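Local coordinates for protein endo-beta-1,4-glucanase (Bacillus licheniformis, PDB 2JEN) that hydrolyses beta-1,4-glucan chains of the plant cell wall, acting as a xyloglucanase of glycoside hydrolase family 12, at residues A[32-35]-A[36-39]; A[65-68]-A[69-72]. The protein carries 1 engineered substitution. One frame throughout, in Å; residues are numbered along the deposited sequence.

Contact 1 (A[32-35]-A[36-39]). With XYS (alpha-D-xylopyranose), chain B; SO4 (sulfate ion), chain G.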
loop_
_atom_site.group_PDB
_atom_site.type_symbol
_atom_site.label_atom_id
_atom_site.label_comp_id
_atom_site.label_asym_id
_atom_site.label_seq_id
_atom_site.Cartn_x
_atom_site.Cartn_y
_atom_site.Cartn_z
ATOM N N SER A 32 -7.514 10.773 2.482
ATOM C CA SER A 32 -6.981 10.866 1.140
ATOM C C SER A 32 -5.471 11.048 1.185
ATOM O O SER A 32 -4.951 11.571 2.177
ATOM C CB SER A 32 -7.695 11.985 0.379
ATOM O OG SER A 32 -7.596 11.837 -1.028
ATOM N N SER A 33 -4.769 10.646 0.115
ATOM C CA SER A 33 -3.327 10.519 0.203
ATOM C C SER A 33 -2.525 11.055 -0.966
ATOM O O SER A 33 -1.296 10.994 -0.933
ATOM C CB SER A 33 -2.950 9.070 0.438
ATOM O OG SER A 33 -3.582 8.573 1.611
ATOM N N ASN A 34 -3.159 11.610 -1.986
ATOM C CA ASN A 34 -2.414 12.153 -3.113
ATOM C C ASN A 34 -2.063 13.621 -2.898
ATOM O O ASN A 34 -2.723 14.338 -2.144
ATOM C CB ASN A 34 -3.158 11.976 -4.452
ATOM C CG ASN A 34 -3.297 10.537 -4.896
ATOM O OD1 ASN A 34 -4.382 10.023 -4.872
ATOM N ND2 ASN A 34 -2.238 9.881 -5.242
ATOM N N PRO A 35 -1.013 14.087 -3.612
ATOM C CA PRO A 35 -0.606 15.472 -3.460
ATOM C C PRO A 35 -1.755 16.427 -3.754
ATOM O O PRO A 35 -2.460 16.275 -4.749
ATOM C CB PRO A 35 0.506 15.629 -4.496
ATOM C CG PRO A 35 1.099 14.229 -4.614
ATOM C CD PRO A 35 -0.131 13.341 -4.517
ATOM N N SER A 36 -1.905 17.442 -2.910
ATOM C CA SER A 36 -2.877 18.529 -3.079
ATOM C C SER A 36 -4.319 18.091 -2.963
ATOM O O SER A 36 -5.222 18.874 -3.239
ATOM C CB SER A 36 -2.639 19.279 -4.383
ATOM O OG SER A 36 -1.356 19.858 -4.388
ATOM N N ASP A 37 -4.574 16.871 -2.476
ATOM C CA ASP A 37 -5.956 16.488 -2.159
ATOM C C ASP A 37 -6.576 17.427 -1.130
ATOM O O ASP A 37 -5.884 17.987 -0.281
ATOM C CB ASP A 37 -6.042 15.044 -1.691
ATOM C CG ASP A 37 -5.786 14.013 -2.798
ATOM O OD1 ASP A 37 -5.667 14.384 -3.983
ATOM O OD2 ASP A 37 -5.758 12.795 -2.462
ATOM N N LYS A 38 -7.909 17.557 -1.202
ATOM C CA LYS A 38 -8.651 18.446 -0.326
ATOM C C LYS A 38 -9.862 17.740 0.239
ATOM O O LYS A 38 -10.637 17.132 -0.510
ATOM C CB LYS A 38 -9.105 19.693 -1.075
ATOM C CG LYS A 38 -7.948 20.538 -1.615
ATOM C CD LYS A 38 -8.377 21.747 -2.440
ATOM C CE LYS A 38 -7.160 22.557 -2.862
ATOM N NZ LYS A 38 -7.516 23.711 -3.698
ATOM N N LEU A 39 -10.022 17.828 1.554
ATOM C CA LEU A 39 -11.211 17.384 2.237
ATOM C C LEU A 39 -11.928 18.584 2.832
ATOM O O LEU A 39 -11.531 19.142 3.870
ATOM C CB LEU A 39 -10.929 16.350 3.339
ATOM C CG LEU A 39 -10.354 15.016 2.860
ATOM C CD1 LEU A 39 -9.935 14.127 4.018
ATOM C CD2 LEU A 39 -11.359 14.266 1.966
HETATM C C1 XYS B . 1.984 23.545 -4.462
HETATM C C2 XYS B . 2.416 22.269 -5.175
HETATM C C3 XYS B . 1.620 21.053 -4.684
HETATM C C4 XYS B . 1.564 21.097 -3.152
HETATM C C5 XYS B . 1.097 22.438 -2.569
HETATM O O2 XYS B . 2.193 22.431 -6.585
HETATM O O3 XYS B . 2.139 19.776 -5.109
HETATM O O4 XYS B . 0.805 20.019 -2.669
HETATM O O5 XYS B . 1.904 23.442 -3.077
HETATM S S SO4 G . -8.205 21.749 -6.956
HETATM O O1 SO4 G . -7.479 20.501 -6.847
HETATM O O2 SO4 G . -7.494 22.800 -7.680
HETATM O O3 SO4 G . -9.252 21.272 -7.886
HETATM O O4 SO4 G . -8.984 22.228 -5.820
#
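Asn34 to Asp37 form a type II beta turn, closed by Asp37 N bonding to Asn34 O at 3.2 Å, and the chain runs back on itself with the two segments 156° apart in direction. The Asp37 side chain folds back over residues 32-34. Its CG lies beside its own backbone N (chi1 -70°), which brings OD2 up to the start of the turn. Asn34 N donates to Asp37 OD2 at 2.9 Å. In the conformer described, Ser32 OG donates to Asp37 OD2 at 2.5 Å. It comes from the opposite face of the carboxylate, so this oxygen is probably held from both sides. Ser59 of the third subunit adds a bond to it. The Asn34 amide bonds to Gly60 and Trp61 of that subunit. Ser36 has the positive phi (67°) of a type II turn's third position. Ser36 OG hydrogen-bonds to O4 of the bound xylose at 2.8 Å. Lys38 is extended beyond CG, and Lys38 NZ donates to O4 of a sulfate, probably from the crystallisation liquor. This type II turn, whose last side chain accepts from Asn34 N and Ser32 OG, links strands 30-32 and 38-41 of the two sheets of the family 12 beta-sandwich and places Ser36 in the glycan pocket.

Contact 2 (A[65-68]-A[69-72])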
loop_
_atom_site.group_PDB
_atom_site.type_symbol
_atom_site.label_atom_id
_atom_site.label_comp_id
_atom_site.label_asym_id
_atom_site.label_seq_id
_atom_site.Cartn_x
_atom_site.Cartn_y
_atom_site.Cartn_z
ATOM N N ILE A 65 -4.344 12.781 4.731
ATOM C CA ILE A 65 -5.240 13.653 5.459
ATOM C C ILE A 65 -6.530 12.905 5.780
ATOM O O ILE A 65 -6.958 12.078 4.997
ATOM C CB ILE A 65 -5.524 14.972 4.704
ATOM C CG1 ILE A 65 -6.093 14.757 3.297
ATOM C CG2 ILE A 65 -4.252 15.839 4.697
ATOM C CD1 ILE A 65 -6.683 16.016 2.628
ATOM N N TYR A 66 -7.148 13.168 6.940
ATOM C CA TYR A 66 -8.408 12.508 7.281
ATOM C C TYR A 66 -9.353 13.411 8.029
ATOM O O TYR A 66 -8.963 14.329 8.744
ATOM C CB TYR A 66 -8.154 11.237 8.098
ATOM C CG TYR A 66 -7.724 11.458 9.546
ATOM C CD1 TYR A 66 -6.397 11.604 9.908
ATOM C CD2 TYR A 66 -8.665 11.499 10.539
ATOM C CE1 TYR A 66 -6.040 11.778 11.222
ATOM C CE2 TYR A 66 -8.325 11.678 11.867
ATOM C CZ TYR A 66 -7.001 11.835 12.193
ATOM O OH TYR A 66 -6.645 11.929 13.540
ATOM N N HIS A 67 -10.639 13.105 7.845
ATOM C CA HIS A 67 -11.721 13.782 8.552
ATOM C C HIS A 67 -12.719 12.754 8.979
ATOM O O HIS A 67 -13.352 12.141 8.120
ATOM C CB HIS A 67 -12.384 14.810 7.618
ATOM C CG HIS A 67 -13.525 15.573 8.220
ATOM N ND1 HIS A 67 -14.822 15.109 8.173
ATOM C CD2 HIS A 67 -13.567 16.762 8.863
ATOM C CE1 HIS A 67 -15.609 15.978 8.786
ATOM N NE2 HIS A 67 -14.878 17.002 9.204
ATOM N N ASN A 68 -12.857 12.544 10.285
ATOM C CA ASN A 68 -13.927 11.697 10.829
ATOM C C ASN A 68 -15.148 12.545 11.206
ATOM O O ASN A 68 -16.274 12.166 10.934
ATOM C CB ASN A 68 -13.436 10.897 12.029
ATOM C CG ASN A 68 -12.280 9.989 11.708
ATOM O OD1 ASN A 68 -12.184 9.460 10.582
ATOM N ND2 ASN A 68 -11.389 9.801 12.680
ATOM N N SER A 69 -14.895 13.667 11.851
ATOM C CA SER A 69 -15.897 14.684 12.138
ATOM C C SER A 69 -15.180 16.031 12.234
ATOM O O SER A 69 -13.941 16.089 12.270
ATOM C CB SER A 69 -16.584 14.409 13.467
ATOM O OG SER A 69 -15.733 14.725 14.537
ATOM N N ASP A 70 -15.951 17.092 12.463
ATOM C CA ASP A 70 -15.348 18.391 12.626
ATOM C C ASP A 70 -14.573 18.554 13.943
ATOM O O ASP A 70 -13.899 19.587 14.150
ATOM C CB ASP A 70 -16.394 19.489 12.515
ATOM C CG ASP A 70 -17.073 19.570 11.168
ATOM O OD1 ASP A 70 -16.671 18.927 10.183
ATOM O OD2 ASP A 70 -18.080 20.333 11.111
ATOM N N SER A 71 -14.698 17.581 14.836
ATOM C CA SER A 71 -13.901 17.537 16.063
ATOM C C SER A 71 -12.976 16.317 16.143
ATOM O O SER A 71 -12.514 15.978 17.208
ATOM C CB SER A 71 -14.808 17.583 17.299
ATOM O OG SER A 71 -15.590 16.412 17.392
ATOM N N ASP A 72 -12.695 15.697 14.999
ATOM C CA ASP A 72 -11.840 14.513 14.964
ATOM C C ASP A 72 -11.299 14.386 13.550
ATOM O O ASP A 72 -11.859 13.708 12.690
ATOM C CB ASP A 72 -12.646 13.269 15.379
ATOM C CG ASP A 72 -11.786 12.032 15.528
ATOM O OD1 ASP A 72 -10.585 12.163 15.916
ATOM O OD2 ASP A 72 -12.326 10.898 15.323
#
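His67 reaches over the turn that follows its strand and meets Ser69 and Asp70. From CB the side chain leaves with CG opposite the backbone N (chi1 180°), which carries the ring along the 69-70 backbone. His67 CG is 4.1 Å from Ser69 O. His67 ND1 passes near Ser69 N and CA, and bonds to a glycerol molecule. His67 CD2 comes closer to Ser69 O, at 3.5 Å, and this oxygen sits over one ring face toward the rim. His67 CE1 lies 3.4 Å from Asp70 OD1. At the tip, His67 NE2 donates to Asp70 OD1 at 2.8 Å. That oxygen lies nearly in the ring plane and uses its anti lone pair, while the ring and carboxylate planes are 60° apart. Asp70 OD2 forms a salt bridge with Lys42.

Next along the chain, Asn68 and Ser69 face Asp72 in a classic beta bulge. Asn68 N and Ser69 N both donate to Asp72 O, the first at 2.9 Å. Asn68 ND2 also donates to Asp72 OD2 at 3.0 Å, from above the carboxylate plane. Ser59 and Pro80 of the fourth subunit bind the Asn68 amide, and Ser81 and Asn82 there bind the Asp72 carboxylate. Ser69 OG accepts from Ser71 N, an ST turn within the type I turn 69-72. The ring and both carboxylates are thus fixed by directional polar bonds, and the salt bridge to Lys42 probably offsets part of the Asp70 charge.

Both contacts are partly buried turns far from the centre of the chain. Contact 1 leads from strand 30-32 into strand 38-41 and so passes between sheets. Contact 2 joins strands 62-67 and 72-79, neighbours in one antiparallel sheet. They meet directly: Ser32 N lies 2.9 Å from Ile65 O, a probable hydrogen bond between adjacent strands, and Leu39 CD1 packs on Ile65 O and Tyr66 CA. In contact 1 one carboxylate oxygen gathers a hydroxyl and a backbone N-H. In contact 2 the work is shared by two carboxylates, an imidazole and an amide. Contact 1 borders the glycan; it also meets two neighbouring subunits, and contact 2 one.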